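Local coordinates for protein alpha-fucosidase (Bifidobacterium bifidum, PDB 2EAB) that probably releases alpha-1,2-linked L-fucose from glycans by hydrolysis, this chain being the family 95 glycoside hydrolase catalytic part of a longer, probably membrane-attached protein, at residues I445-E449 against R530-L534; G455-A459 against G478-H484. The contacts are given in a common frame with arbitrary orientation. Numbering follows the deposited sequence.

Both interactions lie in the helical family 95 catalytic domain, and their centres are about 14 Å apart. Interaction 2 is nested in the chain between the two segments of interaction 1. The helices at 445-449 and 455-459 follow each other directly. Interaction 1 joins two helices through side chains. It is partly buried, with a salt bridge and a water on one part and an apolar patch on the other. Interaction 2 is fully buried and packs a helix on an irregular segment. The one hydrogen bond between its segments joins backbone atoms, and two glycines, Gly455 and Gly478, permit the close approach. The two sites touch where Tyr481 OH lies 2.8 Å from Leu534 O, probably as a hydrogen bond.

Interaction 1. Residues I445-E449 against R530-L534; sequences IEYVE and RVYAL
This is a helix-helix contact, partly buried, in the helical catalytic domain of a family 95 glycoside hydrolase, whose fold is an (alpha/alpha)6 barrel. Segments 445-449 and 530-534 are both alpha-helical, from helices 442-450 and 525-546. Their axes run in similar directions, at 30°, and approach to 11.1 Å. Ile445 lies level with Val531 (CA-CA 8.2 Å) and Glu449 with Leu534 (CA-CA 7.2 Å). That wide spacing is bridged by long side chains. Arg530 (mt, chi3 near 74°) meets Glu449 (mt) in a two-pronged salt bridge: NH2 of Arg530 to OE1 of Glu449 at 2.9 Å, and NE to OE2 at 3.0 Å. Ile445 CG2 covers one guanidinium face, 3.4 Å from Arg530 NH2. Glu442 is a second acidic partner of Arg530. One turn further along its helix, Leu534 (mt) sets CD1 3.9 Å from Glu449 CG and 4.2 Å from Val448 CG1. Helix 507-520 touches Ile445 and Leu534. One water donates to Glu449 OE2 at 2.7 Å and to Arg530 O at 2.9 Å.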
loop_
_atom_site.group_PDB
_atom_site.type_symbol
_atom_site.label_atom_id
_atom_site.label_comp_id
_atom_site.label_asym_id
_atom_site.label_seq_id
_atom_site.Cartn_x
_atom_site.Cartn_y
_atom_site.Cartn_z
ATOM N N ILE A 445 8.420 7.057 1.122
ATOM C CA ILE A 445 9.117 8.260 0.684
ATOM C C ILE A 445 10.591 7.945 0.433
ATOM O O ILE A 445 11.141 8.308 -0.608
ATOM C CB ILE A 445 8.974 9.429 1.688
ATOM C CG1 ILE A 445 7.496 9.694 1.998
ATOM C CG2 ILE A 445 9.645 10.690 1.138
ATOM C CD1 ILE A 445 7.260 10.735 3.073
ATOM N N GLU A 446 11.218 7.255 1.383
ATOM C CA GLU A 446 12.607 6.846 1.214
ATOM C C GLU A 446 12.804 5.919 0.010
ATOM O O GLU A 446 13.803 6.020 -0.696
ATOM C CB GLU A 446 13.155 6.200 2.485
ATOM C CG GLU A 446 14.658 5.939 2.381
ATOM C CD GLU A 446 15.270 5.239 3.577
ATOM O OE1 GLU A 446 14.647 5.195 4.655
ATOM O OE2 GLU A 446 16.399 4.724 3.429
ATOM N N TYR A 447 11.838 5.040 -0.236
ATOM C CA TYR A 447 11.904 4.130 -1.380
ATOM C C TYR A 447 11.888 4.894 -2.703
ATOM O O TYR A 447 12.646 4.581 -3.620
ATOM C CB TYR A 447 10.744 3.136 -1.332
ATOM C CG TYR A 447 10.826 2.076 -2.404
ATOM C CD1 TYR A 447 11.675 0.980 -2.255
ATOM C CD2 TYR A 447 10.070 2.178 -3.570
ATOM C CE1 TYR A 447 11.767 0.006 -3.235
ATOM C CE2 TYR A 447 10.162 1.211 -4.564
ATOM C CZ TYR A 447 11.007 0.126 -4.386
ATOM O OH TYR A 447 11.090 -0.822 -5.385
ATOM N N VAL A 448 11.016 5.893 -2.797
ATOM C CA VAL A 448 10.899 6.667 -4.024
ATOM C C VAL A 448 12.158 7.524 -4.206
ATOM O O VAL A 448 12.696 7.606 -5.306
ATOM C CB VAL A 448 9.585 7.480 -4.054
ATOM C CG1 VAL A 448 9.527 8.368 -5.294
ATOM C CG2 VAL A 448 8.390 6.527 -4.040
ATOM N N GLU A 449 12.659 8.115 -3.118
ATOM C CA GLU A 449 13.976 8.769 -3.159
ATOM C C GLU A 449 15.042 7.783 -3.635
ATOM O O GLU A 449 15.933 8.145 -4.407
ATOM C CB GLU A 449 14.349 9.364 -1.801
ATOM C CG GLU A 449 13.481 10.555 -1.429
ATOM C CD GLU A 449 13.657 11.032 0.002
ATOM O OE1 GLU A 449 13.930 10.208 0.900
ATOM O OE2 GLU A 449 13.473 12.250 0.236
ATOM N N ARG A 530 11.336 17.597 0.714
ATOM C CA ARG A 530 11.603 16.291 0.103
ATOM C C ARG A 530 10.686 16.012 -1.078
ATOM O O ARG A 530 11.140 15.531 -2.120
ATOM C CB ARG A 530 11.477 15.177 1.139
ATOM C CG ARG A 530 12.563 15.220 2.187
ATOM C CD ARG A 530 12.255 14.289 3.320
ATOM N NE ARG A 530 12.455 12.889 2.952
ATOM C CZ ARG A 530 12.032 11.861 3.684
ATOM N NH1 ARG A 530 11.365 12.074 4.811
ATOM N NH2 ARG A 530 12.268 10.617 3.291
ATOM N N VAL A 531 9.400 16.314 -0.930
ATOM C CA VAL A 531 8.453 16.029 -2.008
ATOM C C VAL A 531 8.660 17.003 -3.162
ATOM O O VAL A 531 8.538 16.629 -4.328
ATOM C CB VAL A 531 6.969 15.972 -1.534
ATOM C CG1 VAL A 531 6.815 15.015 -0.363
ATOM C CG2 VAL A 531 6.433 17.346 -1.156
ATOM N N TYR A 532 8.990 18.252 -2.843
ATOM C CA TYR A 532 9.299 19.220 -3.884
ATOM C C TYR A 532 10.500 18.780 -4.719
ATOM O O TYR A 532 10.460 18.854 -5.944
ATOM C CB TYR A 532 9.531 20.628 -3.320
ATOM C CG TYR A 532 9.995 21.590 -4.389
ATOM C CD1 TYR A 532 9.120 22.028 -5.379
ATOM C CD2 TYR A 532 11.318 22.033 -4.436
ATOM C CE1 TYR A 532 9.538 22.886 -6.385
ATOM C CE2 TYR A 532 11.747 22.907 -5.440
ATOM C CZ TYR A 532 10.848 23.327 -6.406
ATOM O OH TYR A 532 11.242 24.180 -7.409
ATOM N N ALA A 533 11.570 18.348 -4.056
ATOM C CA ALA A 533 12.757 17.894 -4.775
ATOM C C ALA A 533 12.412 16.766 -5.756
ATOM O O ALA A 533 12.808 16.807 -6.918
ATOM C CB ALA A 533 13.857 17.471 -3.802
ATOM N N LEU A 534 11.651 15.780 -5.293
ATOM C CA LEU A 534 11.239 14.666 -6.154
ATOM C C LEU A 534 10.384 15.122 -7.326
ATOM O O LEU A 534 10.601 14.701 -8.467
ATOM C CB LEU A 534 10.484 13.612 -5.348
ATOM C CG LEU A 534 11.330 12.743 -4.416
ATOM C CD1 LEU A 534 10.459 12.047 -3.382
ATOM C CD2 LEU A 534 12.145 11.724 -5.206
HETATM O O HOH W 1 13.558 14.064 -1.751
#

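Interaction 2. Residues G455-A459 against G478-H484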
loop_
_atom_site.group_PDB
_atom_site.type_symbol
_atom_site.label_atom_id
_atom_site.label_comp_id
_atom_site.label_asym_id
_atom_site.label_seq_id
_atom_site.Cartn_x
_atom_site.Cartn_y
_atom_site.Cartn_z
ATOM N N GLY A 455 17.247 5.169 -11.238
ATOM C CA GLY A 455 16.316 5.660 -12.246
ATOM C C GLY A 455 16.924 6.652 -13.217
ATOM O O GLY A 455 16.441 6.790 -14.341
ATOM N N ARG A 456 17.982 7.346 -12.801
ATOM C CA ARG A 456 18.704 8.237 -13.707
ATOM C C ARG A 456 19.417 7.443 -14.804
ATOM O O ARG A 456 19.568 7.927 -15.925
ATOM C CB ARG A 456 19.686 9.125 -12.938
ATOM C CG ARG A 456 19.013 10.280 -12.217
ATOM C CD ARG A 456 19.967 10.956 -11.266
ATOM N NE ARG A 456 19.386 12.133 -10.634
ATOM C CZ ARG A 456 19.993 12.844 -9.688
ATOM N NH1 ARG A 456 21.209 12.511 -9.268
ATOM N NH2 ARG A 456 19.391 13.905 -9.174
ATOM N N VAL A 457 19.851 6.224 -14.482
ATOM C CA VAL A 457 20.435 5.328 -15.478
ATOM C C VAL A 457 19.366 4.946 -16.503
ATOM O O VAL A 457 19.590 5.040 -17.705
ATOM C CB VAL A 457 21.044 4.055 -14.837
ATOM C CG1 VAL A 457 21.699 3.175 -15.890
ATOM C CG2 VAL A 457 22.061 4.420 -13.763
ATOM N N THR A 458 18.194 4.544 -16.022
ATOM C CA THR A 458 17.082 4.186 -16.893
ATOM C C THR A 458 16.650 5.368 -17.762
ATOM O O THR A 458 16.392 5.207 -18.957
ATOM C CB THR A 458 15.908 3.667 -16.056
ATOM O OG1 THR A 458 16.367 2.565 -15.264
ATOM C CG2 THR A 458 14.768 3.193 -16.930
ATOM N N ALA A 459 16.561 6.554 -17.163
ATOM C CA ALA A 459 16.193 7.767 -17.893
ATOM C C ALA A 459 17.170 8.064 -19.026
ATOM O O ALA A 459 16.762 8.461 -20.118
ATOM C CB ALA A 459 16.090 8.953 -16.952
ATOM N N GLY A 478 18.788 16.801 -11.040
ATOM C CA GLY A 478 19.140 15.935 -12.161
ATOM C C GLY A 478 18.189 16.094 -13.332
ATOM O O GLY A 478 17.241 16.880 -13.278
ATOM N N GLU A 479 18.452 15.340 -14.396
ATOM C CA GLU A 479 17.655 15.425 -15.619
ATOM C C GLU A 479 16.399 14.560 -15.596
ATOM O O GLU A 479 15.542 14.684 -16.471
ATOM C CB GLU A 479 18.510 15.093 -16.839
ATOM C CG GLU A 479 19.546 16.153 -17.142
ATOM C CD GLU A 479 18.910 17.511 -17.375
ATOM O OE1 GLU A 479 18.073 17.634 -18.296
ATOM O OE2 GLU A 479 19.236 18.453 -16.621
ATOM N N GLY A 480 16.288 13.695 -14.593
ATOM C CA GLY A 480 15.128 12.830 -14.485
ATOM C C GLY A 480 15.463 11.416 -14.085
ATOM O O GLY A 480 16.560 10.918 -14.335
ATOM N N TYR A 481 14.489 10.768 -13.459
ATOM C CA TYR A 481 14.598 9.374 -13.067
ATOM C C TYR A 481 13.362 8.641 -13.576
ATOM O O TYR A 481 12.239 9.138 -13.475
ATOM C CB TYR A 481 14.796 9.225 -11.544
ATOM C CG TYR A 481 13.772 9.956 -10.702
ATOM C CD1 TYR A 481 12.739 9.265 -10.082
ATOM C CD2 TYR A 481 13.834 11.343 -10.534
ATOM C CE1 TYR A 481 11.792 9.931 -9.318
ATOM C CE2 TYR A 481 12.892 12.021 -9.779
ATOM C CZ TYR A 481 11.871 11.309 -9.175
ATOM O OH TYR A 481 10.926 11.966 -8.422
ATOM N N MET A 482 13.598 7.472 -14.155
ATOM C CA MET A 482 12.558 6.686 -14.782
ATOM C C MET A 482 12.514 5.312 -14.124
ATOM O O MET A 482 13.552 4.709 -13.865
ATOM C CB MET A 482 12.855 6.554 -16.279
ATOM C CG MET A 482 11.808 5.781 -17.057
ATOM S SD MET A 482 12.318 5.486 -18.760
ATOM C CE MET A 482 11.152 6.492 -19.688
ATOM N N ALA A 483 11.301 4.840 -13.844
ATOM C CA ALA A 483 11.077 3.486 -13.350
ATOM C C ALA A 483 9.725 3.022 -13.864
ATOM O O ALA A 483 8.917 3.829 -14.336
ATOM C CB ALA A 483 11.142 3.423 -11.835
ATOM N N HIS A 484 9.476 1.722 -13.748
ATOM C CA HIS A 484 8.335 1.109 -14.396
ATOM C C HIS A 484 7.474 0.326 -13.392
ATOM O O HIS A 484 7.311 0.776 -12.258
ATOM C CB HIS A 484 8.849 0.320 -15.598
ATOM C CG HIS A 484 9.346 1.205 -16.694
ATOM N ND1 HIS A 484 10.637 1.692 -16.778
ATOM C CD2 HIS A 484 8.674 1.742 -17.734
ATOM C CE1 HIS A 484 10.736 2.472 -17.844
ATOM N NE2 HIS A 484 9.559 2.511 -18.442
#
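Met482 lies along the helix at 455-459 and overlaps Thr458 and Ala459. Its CB is 4.1 Å from Ala459 CB, and its SD is 3.8 Å from Thr458 CG2. Its CA-CB bond points toward the helix, but the end leads away from 455-459; the side chain also touches Met546 and, further along the same helix, Tyr462.

The backbone makes the main polar link. Met482 N donates to Gly455 O at 2.9 Å. The same carbonyl accepts the helical bond from Ala459 N at 2.8 Å, so it serves both the helix and the extended chain. Tyr481 CA adds a CA-H...O contact to Gly455 O at 3.4 Å. A second such contact joins Arg456 CA to Gly480 O at 3.5 Å.

Two glycines make this closeness possible. A CB on Gly455 would clash with Tyr481 CB, and one on Gly478 would clash with Arg456 NE. Gly480 is glycine for a local reason: at phi near 138° and psi near 154° a CB would jam against the preceding carbonyl oxygen. Gly480 O sits 3.3 Å from Ala459 CB.

Arg456 extends past Gly480 toward Gly478, and its guanidinium forms a salt bridge with Glu537. Thr458 OG1 hydrogen-bonds to Asn94 and Thr493. At the far end, Thr458 CG2 meets the edge of the His484 ring, 4.2 Å from CE1.

The contact is structural packing away from the calcium sites. Segment 478-484 lies between helix 452-463 and helix 525-546, whose Glu538 and Met546 touch Tyr481 and Met482, while helix 507-520 packs against Tyr481 and Ala483.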